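Local coordinates for protein glutathione S-transferase delta (Bombyx mori, PDB 3VK9) that probably catalyses the conjugation of glutathione to electrophilic compounds, as a homodimeric delta-class glutathione transferase, at residues Val33-Gly38 / His52-Leu57; Leu62-Ser67 / Ile71-Asn76; Gln146-Gly151 / Tyr185-Ser190; Leu161-Ser166 / Glu197-Gly202. All coordinates share one frame; numbering follows the deposited sequence. Where two conformers were deposited one is given.

Contact 1: Val33-Gly38 / His52-Leu57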
loop_
_atom_site.group_PDB
_atom_site.type_symbol
_atom_site.label_atom_id
_atom_site.label_comp_id
_atom_site.label_asym_id
_atom_site.label_seq_id
_atom_site.Cartn_x
_atom_site.Cartn_y
_atom_site.Cartn_z
ATOM N N VAL A 33 -7.232 18.402 12.627
ATOM C CA VAL A 33 -6.941 17.732 13.891
ATOM C C VAL A 33 -5.631 18.187 14.544
ATOM O O VAL A 33 -4.609 18.365 13.880
ATOM C CB VAL A 33 -7.061 16.173 13.878
ATOM C CG1 VAL A 33 -7.746 15.661 12.634
ATOM C CG2 VAL A 33 -5.720 15.516 14.120
ATOM N N ASP A 34 -5.696 18.390 15.857
ATOM C CA ASP A 34 -4.552 18.841 16.636
ATOM C C ASP A 34 -3.602 17.671 16.934
ATOM O O ASP A 34 -3.513 17.205 18.073
ATOM C CB ASP A 34 -5.053 19.488 17.934
ATOM C CG ASP A 34 -3.964 20.237 18.673
ATOM O OD1 ASP A 34 -4.259 20.781 19.757
ATOM O OD2 ASP A 34 -2.817 20.270 18.173
ATOM N N LEU A 35 -2.911 17.182 15.905
ATOM C CA LEU A 35 -1.978 16.069 16.081
ATOM C C LEU A 35 -0.868 16.449 17.049
ATOM O O LEU A 35 -0.446 15.645 17.874
ATOM C CB LEU A 35 -1.352 15.662 14.746
ATOM C CG LEU A 35 -2.135 14.821 13.746
ATOM C CD1 LEU A 35 -1.215 14.419 12.604
ATOM C CD2 LEU A 35 -2.740 13.594 14.398
ATOM N N HIS A 36 -0.408 17.690 16.933
ATOM C CA HIS A 36 0.704 18.211 17.718
ATOM C C HIS A 36 0.495 18.022 19.216
ATOM O O HIS A 36 1.461 17.870 19.963
ATOM C CB HIS A 36 0.900 19.693 17.402
ATOM C CG HIS A 36 2.078 20.314 18.086
ATOM N ND1 HIS A 36 3.332 19.742 18.079
ATOM C CD2 HIS A 36 2.193 21.469 18.785
ATOM C CE1 HIS A 36 4.169 20.515 18.749
ATOM N NE2 HIS A 36 3.504 21.571 19.186
ATOM N N HIS A 37 -0.765 18.041 19.645
ATOM C CA HIS A 37 -1.105 17.856 21.054
ATOM C C HIS A 37 -1.964 16.600 21.262
ATOM O O HIS A 37 -2.697 16.504 22.229
ATOM C CB HIS A 37 -1.805 19.101 21.626
ATOM C CG HIS A 37 -1.001 20.355 21.494
ATOM N ND1 HIS A 37 -1.244 21.295 20.515
ATOM C CD2 HIS A 37 0.060 20.815 22.201
ATOM C CE1 HIS A 37 -0.372 22.281 20.629
ATOM N NE2 HIS A 37 0.431 22.014 21.644
ATOM N N GLY A 38 -1.878 15.650 20.331
ATOM C CA GLY A 38 -2.420 14.323 20.556
ATOM C C GLY A 38 -3.933 14.206 20.585
ATOM O O GLY A 38 -4.472 13.307 21.231
ATOM N N HIS A 52 -5.506 5.948 14.895
ATOM C CA HIS A 52 -5.176 7.330 15.240
ATOM C C HIS A 52 -4.231 8.039 14.270
ATOM O O HIS A 52 -3.231 8.621 14.683
ATOM C CB HIS A 52 -4.684 7.468 16.698
ATOM C CG HIS A 52 -3.473 6.653 17.042
ATOM N ND1 HIS A 52 -2.188 7.052 16.736
ATOM C CD2 HIS A 52 -3.345 5.497 17.740
ATOM C CE1 HIS A 52 -1.326 6.166 17.196
ATOM N NE2 HIS A 52 -2.003 5.208 17.806
ATOM N N THR A 53 -4.577 7.999 12.986
ATOM C CA THR A 53 -3.823 8.689 11.943
ATOM C C THR A 53 -4.709 9.695 11.217
ATOM O O THR A 53 -5.934 9.732 11.415
ATOM C CB THR A 53 -3.318 7.697 10.888
ATOM O OG1 THR A 53 -4.436 7.002 10.321
ATOM C CG2 THR A 53 -2.328 6.686 11.508
ATOM N N VAL A 54 -4.081 10.514 10.380
ATOM C CA VAL A 54 -4.810 11.321 9.406
ATOM C C VAL A 54 -4.290 10.953 8.033
ATOM O O VAL A 54 -3.147 10.520 7.906
ATOM C CB VAL A 54 -4.634 12.818 9.649
ATOM C CG1 VAL A 54 -5.374 13.243 10.939
ATOM C CG2 VAL A 54 -3.174 13.166 9.734
ATOM N N PRO A 55 -5.130 11.111 6.998
ATOM C CA PRO A 55 -6.490 11.644 7.112
ATOM C C PRO A 55 -7.487 10.584 7.556
ATOM O O PRO A 55 -7.225 9.388 7.411
ATOM C CB PRO A 55 -6.808 12.035 5.672
ATOM C CG PRO A 55 -6.104 10.985 4.865
ATOM C CD PRO A 55 -4.803 10.746 5.607
ATOM N N THR A 56 -8.636 11.014 8.069
ATOM C CA THR A 56 -9.749 10.091 8.246
ATOM C C THR A 56 -10.987 10.688 7.575
ATOM O O THR A 56 -11.430 11.794 7.915
ATOM C CB THR A 56 -10.048 9.795 9.746
ATOM O OG1 THR A 56 -8.849 9.377 10.412
ATOM C CG2 THR A 56 -11.109 8.716 9.895
ATOM N N LEU A 57 -11.528 9.946 6.618
ATOM C CA LEU A 57 -12.717 10.345 5.881
ATOM C C LEU A 57 -13.933 9.737 6.599
ATOM O O LEU A 57 -13.943 8.543 6.866
ATOM C CB LEU A 57 -12.598 9.787 4.457
ATOM C CG LEU A 57 -13.598 10.157 3.345
ATOM C CD1 LEU A 57 -14.894 9.372 3.415
ATOM C CD2 LEU A 57 -13.840 11.649 3.320
#
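V54 carries this contact from one side, sending each of its two methyl groups to a different residue of 33-38. Its CG1 meets V33 head-on: the two side chains reach toward each other tip to tip, with V54 CG1 3.8 Å from V33 CG1 and 3.9 Å from V33 CG2, so that it touches both methyls of the valine fork. With L35 the geometry differs. Here the side chains slide past one another in opposite directions, and L35 CD1 comes to rest 3.7 Å from V54 CG2. The torsion of V54 makes the division possible: CG1 lies anti to the carbonyl carbon (chi1 -70°), while CG2 sits between N and C. No hydrogen bond joins the two segments, so this meeting is purely apolar. Y45 of helix 43-48 packs on both V33 and V54, and C14 of helix 12-24 also touches V54. Across L35 the loop is tied to itself: H37 ND1 donates to the syn lone pair of D34 OD2 at 3.0 Å, the oxygen lying 19° out of the imidazole plane. V54 is followed by a cis peptide bond to P55, just ahead of strand 56-59, and the proline ring packs against helix 12-24. A cis-proline just ahead of a strand, packed against the first helix, is a hallmark of the thioredoxin fold, and in glutathione transferases that loop borders the glutathione site.

Contact 2: Leu62-Ser67 / Ile71-Asn76; sequences LSIWES and ITYLVN
S67 and I71 are joined by a backbone bond of the first helical turn: I71 N donates to S67 O at 3.0 Å, with an N-H...O angle of 160°. Strand 62-64, the last of the thioredoxin-like domain's sheet, leads past E66 at the N-cap into helix 67-78, which packs back on the strand. I71 also leans on its own acceptor, CG2 lying 3.4 Å from S67 O. The side-chain contact proper belongs to Y73, whose CG is anti to the backbone N (chi1 172°), carrying the phenol along the strand. L62 comes from the opposite direction and sets CD2 over one face of the ring, offset toward the rim, 4.1 Å from Y73 CZ. I64 meets the root of the same side chain at a slant, its CD1 4.1 Å from Y73 CB. The hydroxyl is gripped from beyond the segments, by D59 of the same chain and K90 of the second subunit. The chemistry is therefore split: the flank of Y73 rests on strand 62-64 by apolar packing, while its OH works at the dimer interface between an acid and an amine, a setting likely to polarise the phenol.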
loop_
_atom_site.group_PDB
_atom_site.type_symbol
_atom_site.label_atom_id
_atom_site.label_comp_id
_atom_site.label_asym_id
_atom_site.label_seq_id
_atom_site.Cartn_x
_atom_site.Cartn_y
_atom_site.Cartn_z
ATOM N N LEU A 62 -19.525 5.202 7.393
ATOM C CA LEU A 62 -18.217 4.734 6.945
ATOM C C LEU A 62 -17.062 5.646 7.364
ATOM O O LEU A 62 -17.009 6.832 7.026
ATOM C CB LEU A 62 -18.186 4.525 5.430
ATOM C CG LEU A 62 -16.876 3.914 4.912
ATOM C CD1 LEU A 62 -16.860 2.398 5.110
ATOM C CD2 LEU A 62 -16.598 4.270 3.450
ATOM N N SER A 63 -16.120 5.062 8.084
ATOM C CA SER A 63 -14.878 5.733 8.381
ATOM C C SER A 63 -13.745 4.982 7.674
ATOM O O SER A 63 -13.576 3.778 7.873
ATOM C CB SER A 63 -14.660 5.752 9.898
ATOM O OG SER A 63 -13.370 6.223 10.221
ATOM N N ILE A 64 -12.974 5.675 6.838
ATOM C CA ILE A 64 -11.772 5.064 6.257
ATOM C C ILE A 64 -10.594 6.026 6.287
ATOM O O ILE A 64 -10.759 7.228 6.060
ATOM C CB ILE A 64 -11.999 4.575 4.822
ATOM C CG1 ILE A 64 -12.413 5.725 3.920
ATOM C CG2 ILE A 64 -13.060 3.477 4.779
ATOM C CD1 ILE A 64 -12.496 5.317 2.477
ATOM N N TRP A 65 -9.403 5.504 6.563
ATOM C CA TRP A 65 -8.273 6.378 6.835
ATOM C C TRP A 65 -6.993 6.191 6.002
ATOM O O TRP A 65 -6.043 6.958 6.149
ATOM C CB TRP A 65 -7.943 6.370 8.327
ATOM C CG TRP A 65 -7.668 5.014 8.925
ATOM C CD1 TRP A 65 -6.450 4.395 9.033
ATOM C CD2 TRP A 65 -8.626 4.126 9.529
ATOM N NE1 TRP A 65 -6.594 3.183 9.659
ATOM C CE2 TRP A 65 -7.915 2.992 9.973
ATOM C CE3 TRP A 65 -10.008 4.177 9.727
ATOM C CZ2 TRP A 65 -8.537 1.924 10.599
ATOM C CZ3 TRP A 65 -10.627 3.112 10.359
ATOM C CH2 TRP A 65 -9.892 2.002 10.791
ATOM N N GLU A 66 -6.956 5.187 5.142
ATOM C CA GLU A 66 -5.826 5.073 4.237
ATOM C C GLU A 66 -6.078 6.037 3.078
ATOM O O GLU A 66 -7.044 5.879 2.335
ATOM C CB GLU A 66 -5.683 3.629 3.754
ATOM C CG GLU A 66 -5.238 2.674 4.866
ATOM C CD GLU A 66 -3.744 2.845 5.212
ATOM O OE1 GLU A 66 -3.001 3.414 4.380
ATOM O OE2 GLU A 66 -3.321 2.425 6.309
ATOM N N SER A 67 -5.212 7.037 2.942
ATOM C CA SER A 67 -5.374 8.066 1.926
ATOM C C SER A 67 -5.637 7.406 0.576
ATOM O O SER A 67 -6.485 7.850 -0.185
ATOM C CB SER A 67 -4.123 8.941 1.836
ATOM O OG SER A 67 -2.989 8.139 1.567
ATOM N N ILE A 71 -8.935 8.204 -1.803
ATOM C CA ILE A 71 -8.925 8.871 -3.101
ATOM C C ILE A 71 -9.610 8.028 -4.173
ATOM O O ILE A 71 -10.300 8.563 -5.038
ATOM C CB ILE A 71 -7.498 9.327 -3.555
ATOM C CG1 ILE A 71 -6.593 8.120 -3.824
ATOM C CG2 ILE A 71 -6.881 10.269 -2.511
ATOM C CD1 ILE A 71 -5.115 8.456 -4.038
ATOM N N THR A 72 -9.434 6.715 -4.126
ATOM C CA THR A 72 -10.133 5.883 -5.103
ATOM C C THR A 72 -11.617 5.822 -4.736
ATOM O O THR A 72 -12.470 5.808 -5.623
ATOM C CB THR A 72 -9.524 4.484 -5.251
ATOM O OG1 THR A 72 -9.619 3.770 -4.010
ATOM C CG2 THR A 72 -8.041 4.567 -5.690
ATOM N N TYR A 73 -11.929 5.816 -3.435
ATOM C CA TYR A 73 -13.331 5.875 -2.998
ATOM C C TYR A 73 -14.093 7.118 -3.507
ATOM O O TYR A 73 -15.236 7.016 -3.936
ATOM C CB TYR A 73 -13.435 5.837 -1.476
ATOM C CG TYR A 73 -14.842 6.081 -0.941
ATOM C CD1 TYR A 73 -15.847 5.120 -1.098
ATOM C CD2 TYR A 73 -15.165 7.259 -0.256
ATOM C CE1 TYR A 73 -17.129 5.312 -0.585
ATOM C CE2 TYR A 73 -16.478 7.469 0.266
ATOM C CZ TYR A 73 -17.442 6.488 0.089
ATOM O OH TYR A 73 -18.721 6.651 0.584
ATOM N N LEU A 74 -13.455 8.285 -3.439
ATOM C CA LEU A 74 -14.054 9.536 -3.920
ATOM C C LEU A 74 -14.429 9.482 -5.398
ATOM O O LEU A 74 -15.501 9.957 -5.792
ATOM C CB LEU A 74 -13.128 10.737 -3.643
ATOM C CG LEU A 74 -12.907 11.036 -2.151
ATOM C CD1 LEU A 74 -11.901 12.164 -1.963
ATOM C CD2 LEU A 74 -14.223 11.362 -1.443
ATOM N N VAL A 75 -13.543 8.905 -6.214
ATOM C CA VAL A 75 -13.829 8.721 -7.624
ATOM C C VAL A 75 -14.927 7.679 -7.840
ATOM O O VAL A 75 -15.858 7.933 -8.596
ATOM C CB VAL A 75 -12.562 8.328 -8.440
ATOM C CG1 VAL A 75 -12.909 8.179 -9.893
ATOM C CG2 VAL A 75 -11.459 9.346 -8.252
ATOM N N ASN A 76 -14.818 6.523 -7.175
ATOM C CA ASN A 76 -15.780 5.427 -7.338
ATOM C C ASN A 76 -17.177 5.884 -6.969
ATOM O O ASN A 76 -18.162 5.496 -7.604
ATOM C CB ASN A 76 -15.417 4.198 -6.472
ATOM C CG ASN A 76 -14.160 3.473 -6.954
ATOM O OD1 ASN A 76 -13.756 3.597 -8.119
ATOM N ND2 ASN A 76 -13.538 2.695 -6.049
#

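Contact 3: Gln146-Gly151 / Tyr185-Ser190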
loop_
_atom_site.group_PDB
_atom_site.type_symbol
_atom_site.label_atom_id
_atom_site.label_comp_id
_atom_site.label_asym_id
_atom_site.label_seq_id
_atom_site.Cartn_x
_atom_site.Cartn_y
_atom_site.Cartn_z
ATOM N N GLN A 146 6.627 9.101 -20.898
ATOM C CA GLN A 146 5.267 9.265 -20.377
ATOM C C GLN A 146 5.018 10.626 -19.731
ATOM O O GLN A 146 5.822 11.104 -18.931
ATOM C CB GLN A 146 4.986 8.162 -19.353
ATOM C CG GLN A 146 5.137 6.778 -19.947
ATOM C CD GLN A 146 3.902 6.346 -20.708
ATOM O OE1 GLN A 146 2.772 6.587 -20.273
ATOM N NE2 GLN A 146 4.109 5.697 -21.848
ATOM N N LYS A 147 3.887 11.239 -20.060
ATOM C CA LYS A 147 3.480 12.501 -19.444
ATOM C C LYS A 147 3.122 12.335 -17.973
ATOM O O LYS A 147 3.491 13.156 -17.134
ATOM C CB LYS A 147 2.260 13.060 -20.178
ATOM C CG LYS A 147 1.900 14.502 -19.827
ATOM C CD LYS A 147 0.637 14.904 -20.589
ATOM C CE LYS A 147 0.572 16.381 -20.936
ATOM N NZ LYS A 147 0.419 17.244 -19.749
ATOM N N TYR A 148 2.367 11.280 -17.675
ATOM C CA TYR A 148 1.911 11.013 -16.318
ATOM C C TYR A 148 2.373 9.631 -15.895
ATOM O O TYR A 148 2.897 8.868 -16.699
ATOM C CB TYR A 148 0.382 11.120 -16.235
ATOM C CG TYR A 148 -0.154 12.521 -16.447
ATOM C CD1 TYR A 148 0.002 13.496 -15.464
ATOM C CD2 TYR A 148 -0.809 12.877 -17.625
ATOM C CE1 TYR A 148 -0.482 14.780 -15.640
ATOM C CE2 TYR A 148 -1.310 14.176 -17.817
ATOM C CZ TYR A 148 -1.135 15.123 -16.813
ATOM O OH TYR A 148 -1.611 16.415 -16.959
ATOM N N VAL A 149 2.161 9.303 -14.630
ATOM C CA VAL A 149 2.810 8.143 -14.039
ATOM C C VAL A 149 2.037 6.848 -14.313
ATOM O O VAL A 149 2.586 5.752 -14.213
ATOM C CB VAL A 149 3.047 8.360 -12.515
ATOM C CG1 VAL A 149 1.777 8.058 -11.718
ATOM C CG2 VAL A 149 4.221 7.524 -12.021
ATOM N N ALA A 150 0.764 6.971 -14.669
ATOM C CA ALA A 150 -0.051 5.777 -14.897
ATOM C C ALA A 150 -1.007 5.990 -16.069
ATOM O O ALA A 150 -2.236 5.948 -15.930
ATOM C CB ALA A 150 -0.805 5.394 -13.635
ATOM N N GLY A 151 -0.427 6.225 -17.230
ATOM C CA GLY A 151 -1.226 6.367 -18.424
ATOM C C GLY A 151 -1.168 7.778 -18.958
ATOM O O GLY A 151 -0.442 8.622 -18.428
ATOM N N TYR A 185 6.887 16.272 -12.345
ATOM C CA TYR A 185 6.617 17.177 -11.230
ATOM C C TYR A 185 6.003 18.482 -11.731
ATOM O O TYR A 185 4.936 18.908 -11.264
ATOM C CB TYR A 185 7.924 17.476 -10.496
ATOM C CG TYR A 185 7.783 18.061 -9.097
ATOM C CD1 TYR A 185 7.070 17.384 -8.098
ATOM C CD2 TYR A 185 8.428 19.255 -8.752
ATOM C CE1 TYR A 185 6.966 17.906 -6.809
ATOM C CE2 TYR A 185 8.331 19.786 -7.452
ATOM C CZ TYR A 185 7.598 19.108 -6.494
ATOM O OH TYR A 185 7.496 19.617 -5.223
ATOM N N GLU A 186 6.681 19.114 -12.686
ATOM C CA GLU A 186 6.199 20.363 -13.255
ATOM C C GLU A 186 4.839 20.221 -13.931
ATOM O O GLU A 186 3.968 21.061 -13.755
ATOM C CB GLU A 186 7.204 20.937 -14.257
ATOM C CG GLU A 186 6.723 22.242 -14.860
ATOM C CD GLU A 186 7.641 22.781 -15.928
ATOM O OE1 GLU A 186 8.455 22.004 -16.474
ATOM O OE2 GLU A 186 7.533 23.984 -16.228
ATOM N N THR A 187 4.665 19.161 -14.712
ATOM C CA THR A 187 3.403 18.930 -15.403
ATOM C C THR A 187 2.241 18.836 -14.410
ATOM O O THR A 187 1.186 19.438 -14.595
ATOM C CB THR A 187 3.429 17.607 -16.228
ATOM O OG1 THR A 187 4.473 17.652 -17.207
ATOM C CG2 THR A 187 2.085 17.376 -16.927
ATOM N N VAL A 188 2.442 18.072 -13.348
ATOM C CA VAL A 188 1.361 17.852 -12.396
ATOM C C VAL A 188 1.039 19.145 -11.638
ATOM O O VAL A 188 -0.122 19.502 -11.487
ATOM C CB VAL A 188 1.654 16.667 -11.483
ATOM C CG1 VAL A 188 0.606 16.563 -10.364
ATOM C CG2 VAL A 188 1.663 15.381 -12.325
ATOM N N LYS A 189 2.072 19.878 -11.237
ATOM C CA LYS A 189 1.886 21.177 -10.595
ATOM C C LYS A 189 0.972 22.091 -11.412
ATOM O O LYS A 189 0.117 22.789 -10.861
ATOM C CB LYS A 189 3.239 21.871 -10.421
ATOM C CG LYS A 189 4.046 21.419 -9.225
ATOM C CD LYS A 189 5.483 21.874 -9.386
ATOM C CE LYS A 189 6.077 22.410 -8.099
ATOM N NZ LYS A 189 7.405 23.033 -8.414
ATOM N N SER A 190 1.157 22.085 -12.732
ATOM C CA SER A 190 0.441 22.992 -13.622
ATOM C C SER A 190 -0.871 22.421 -14.144
ATOM O O SER A 190 -1.610 23.105 -14.857
ATOM C CB SER A 190 1.321 23.364 -14.818
ATOM O OG SER A 190 2.661 23.531 -14.415
HETATM O O HOH W 1 5.001 15.248 -17.888
#
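T187 is the residue most enclosed by this contact, and its CG2 methyl does nearly all the touching. With OG1 anti to the carbonyl carbon (chi1 -60°), it is this methyl that turns toward the loop. K147 and Y148 both close on it. The lysine chain, bent near its end, crosses T187 at about a right angle and brings NZ within 3.3 Å of T187 CG2, a van der Waals approach in an exposed part of the contact. Y148 crosses obliquely and lays the phenol end along the same methyl, OH being 3.8 Å from T187 CG2. Helix 179-191 belongs to the all-helical C-terminal domain of glutathione transferases, and the loop 146-151, which runs between helices 126-142 and 156-167, packs against it here. A water bridges the two, donating to K147 O at 2.7 Å and bonding T187 OG1 at 2.6 Å; that hydroxyl is also bonded to R183 O in its own helix. The ring of Y148 presents its edge to V188, whose CG2 lies in the ring plane, 4.0 Å from Y148 CE1. Were Y148 an alanine, a gap is likely to open beside T187 and V188, with T191 OG1 losing its phenol partner. The tyrosine also packs on D158 and L154.

Contact 4: Leu161-Ser166 / Glu197-Gly202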
loop_
_atom_site.group_PDB
_atom_site.type_symbol
_atom_site.label_atom_id
_atom_site.label_comp_id
_atom_site.label_asym_id
_atom_site.label_seq_id
_atom_site.Cartn_x
_atom_site.Cartn_y
_atom_site.Cartn_z
ATOM N N LEU A 161 1.316 10.351 -5.504
ATOM C CA LEU A 161 2.771 10.359 -5.648
ATOM C C LEU A 161 3.361 11.758 -5.535
ATOM O O LEU A 161 4.461 11.933 -5.003
ATOM C CB LEU A 161 3.223 9.689 -6.958
ATOM C CG LEU A 161 3.465 8.170 -6.874
ATOM C CD1 LEU A 161 3.555 7.513 -8.265
ATOM C CD2 LEU A 161 4.697 7.812 -6.022
ATOM N N ILE A 162 2.648 12.763 -6.035
ATOM C CA ILE A 162 3.212 14.090 -5.960
ATOM C C ILE A 162 3.161 14.609 -4.535
ATOM O O ILE A 162 4.077 15.284 -4.098
ATOM C CB ILE A 162 2.644 15.097 -7.003
ATOM C CG1 ILE A 162 3.629 16.267 -7.155
ATOM C CG2 ILE A 162 1.277 15.600 -6.595
ATOM C CD1 ILE A 162 3.486 17.046 -8.434
ATOM N N ALA A 163 2.123 14.240 -3.780
ATOM C CA ALA A 163 2.074 14.625 -2.376
ATOM C C ALA A 163 3.277 14.046 -1.628
ATOM O O ALA A 163 3.885 14.722 -0.788
ATOM C CB ALA A 163 0.769 14.187 -1.722
ATOM N N SER A 164 3.624 12.800 -1.941
ATOM C CA SER A 164 4.834 12.182 -1.372
ATOM C C SER A 164 6.124 12.856 -1.866
ATOM O O SER A 164 6.895 13.396 -1.067
ATOM C CB SER A 164 4.869 10.691 -1.697
ATOM O OG SER A 164 3.747 10.041 -1.139
ATOM N N VAL A 165 6.344 12.828 -3.179
ATOM C CA VAL A 165 7.555 13.405 -3.788
ATOM C C VAL A 165 7.819 14.855 -3.396
ATOM O O VAL A 165 8.959 15.223 -3.089
ATOM C CB VAL A 165 7.559 13.316 -5.337
ATOM C CG1 VAL A 165 8.775 14.050 -5.897
ATOM C CG2 VAL A 165 7.543 11.851 -5.814
ATOM N N SER A 166 6.777 15.683 -3.398
ATOM C CA SER A 166 6.949 17.069 -2.960
ATOM C C SER A 166 7.501 17.168 -1.524
ATOM O O SER A 166 8.350 18.014 -1.236
ATOM C CB SER A 166 5.650 17.886 -3.141
ATOM O OG SER A 166 4.608 17.469 -2.260
ATOM N N GLU A 197 -3.452 25.326 -3.302
ATOM C CA GLU A 197 -4.181 25.250 -2.056
ATOM C C GLU A 197 -4.163 23.840 -1.471
ATOM O O GLU A 197 -3.985 23.679 -0.267
ATOM C CB GLU A 197 -5.621 25.753 -2.224
ATOM C CG GLU A 197 -6.520 25.388 -1.057
ATOM C CD GLU A 197 -7.732 26.292 -0.936
ATOM O OE1 GLU A 197 -8.804 25.941 -1.481
ATOM O OE2 GLU A 197 -7.608 27.354 -0.285
ATOM N N ALA A 198 -4.333 22.825 -2.319
ATOM C CA ALA A 198 -4.433 21.450 -1.828
ATOM C C ALA A 198 -3.078 20.874 -1.422
ATOM O O ALA A 198 -3.006 20.108 -0.468
ATOM C CB ALA A 198 -5.109 20.541 -2.870
ATOM N N ASN A 199 -2.008 21.227 -2.144
ATOM C CA ASN A 199 -0.680 20.677 -1.820
ATOM C C ASN A 199 0.376 21.673 -1.349
ATOM O O ASN A 199 1.057 21.440 -0.343
ATOM C CB ASN A 199 -0.094 19.860 -2.991
ATOM C CG ASN A 199 1.094 19.000 -2.554
ATOM O OD1 ASN A 199 0.946 18.111 -1.723
ATOM N ND2 ASN A 199 2.271 19.280 -3.096
ATOM N N GLU A 200 0.542 22.769 -2.085
ATOM C CA GLU A 200 1.662 23.672 -1.807
ATOM C C GLU A 200 1.554 24.349 -0.445
ATOM O O GLU A 200 2.540 24.480 0.269
ATOM C CB GLU A 200 1.835 24.734 -2.915
ATOM C CG GLU A 200 3.194 25.426 -2.856
ATOM C CD GLU A 200 4.371 24.488 -3.177
ATOM O OE1 GLU A 200 4.218 23.551 -4.001
ATOM O OE2 GLU A 200 5.458 24.705 -2.605
ATOM N N LYS A 201 0.353 24.795 -0.103
ATOM C CA LYS A 201 0.103 25.399 1.196
ATOM C C LYS A 201 0.531 24.436 2.313
ATOM O O LYS A 201 1.369 24.774 3.142
ATOM C CB LYS A 201 -1.376 25.762 1.329
ATOM C CG LYS A 201 -1.709 26.485 2.626
ATOM C CD LYS A 201 -3.164 26.928 2.657
ATOM C CE LYS A 201 -3.493 27.608 3.985
ATOM N NZ LYS A 201 -4.910 28.058 4.051
ATOM N N GLY A 202 -0.032 23.235 2.319
ATOM C CA GLY A 202 0.364 22.225 3.290
ATOM C C GLY A 202 1.850 21.870 3.271
ATOM O O GLY A 202 2.464 21.693 4.323
#
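N199 is the residue that helix 197-202 offers to S166 and A163. E197 takes no part across the contact and pairs with K22 of helix 12-24 in a salt bridge, while A198 packs on L18 and L19 of that helix. A wider pi-type turn spans 197-200. N199 then swings its amide across, CG extended away from its own N (chi1 -165°). ND2 donates to S166 OG at 3.1 Å in an almost straight bond (173°), with the serine oxygen in the amide plane. OD1 faces the backbone of A163, 3.7 Å from A163 CA, and its main polar partner is R15 NH1, which also bonds A163 O. R15 belongs to helix 12-24 of the thioredoxin-like domain, so its guanidinium ties that domain to two helices of the all-helical one. The two helices here run nearly parallel, at 14° between directions, their axes 10.6 Å apart. S166 OG in turn donates to I162 O at 2.9 Å, an oxygen that already accepts S166 N; lying between N and C (chi1 68°), the hydroxyl bends back over its own helix for this. Without that hydroxyl, as in an alanine, N199 ND2 would probably lose its near-straight bond and keep the weak one to Y195 OH, the amide then being held chiefly through OD1 by R15. One turn after N199, L203 packs on S166.

Overall arrangement
Contacts 1 and 2 belong to the thioredoxin-like N-terminal domain, contact 3 to the helical domain, and contact 4 lies nearest the centre of the chain, with helix 12-24 packed beside it. Contacts 2 and 4 are buried; 1 and 3 are only partly so. Strands 56-59 and 62-64 are neighbours in one sheet, joining contacts 1 and 2 directly through L57 N and I64 O. Contacts 3 and 4 also touch, V188 CG1 meeting I162 CD1, and their segments alternate along the chain. Contact 1 is wholly apolar, contact 3 adds a bridging water, contact 2 reaches the second subunit, and contact 4 rests on a buried amide-hydroxyl bond.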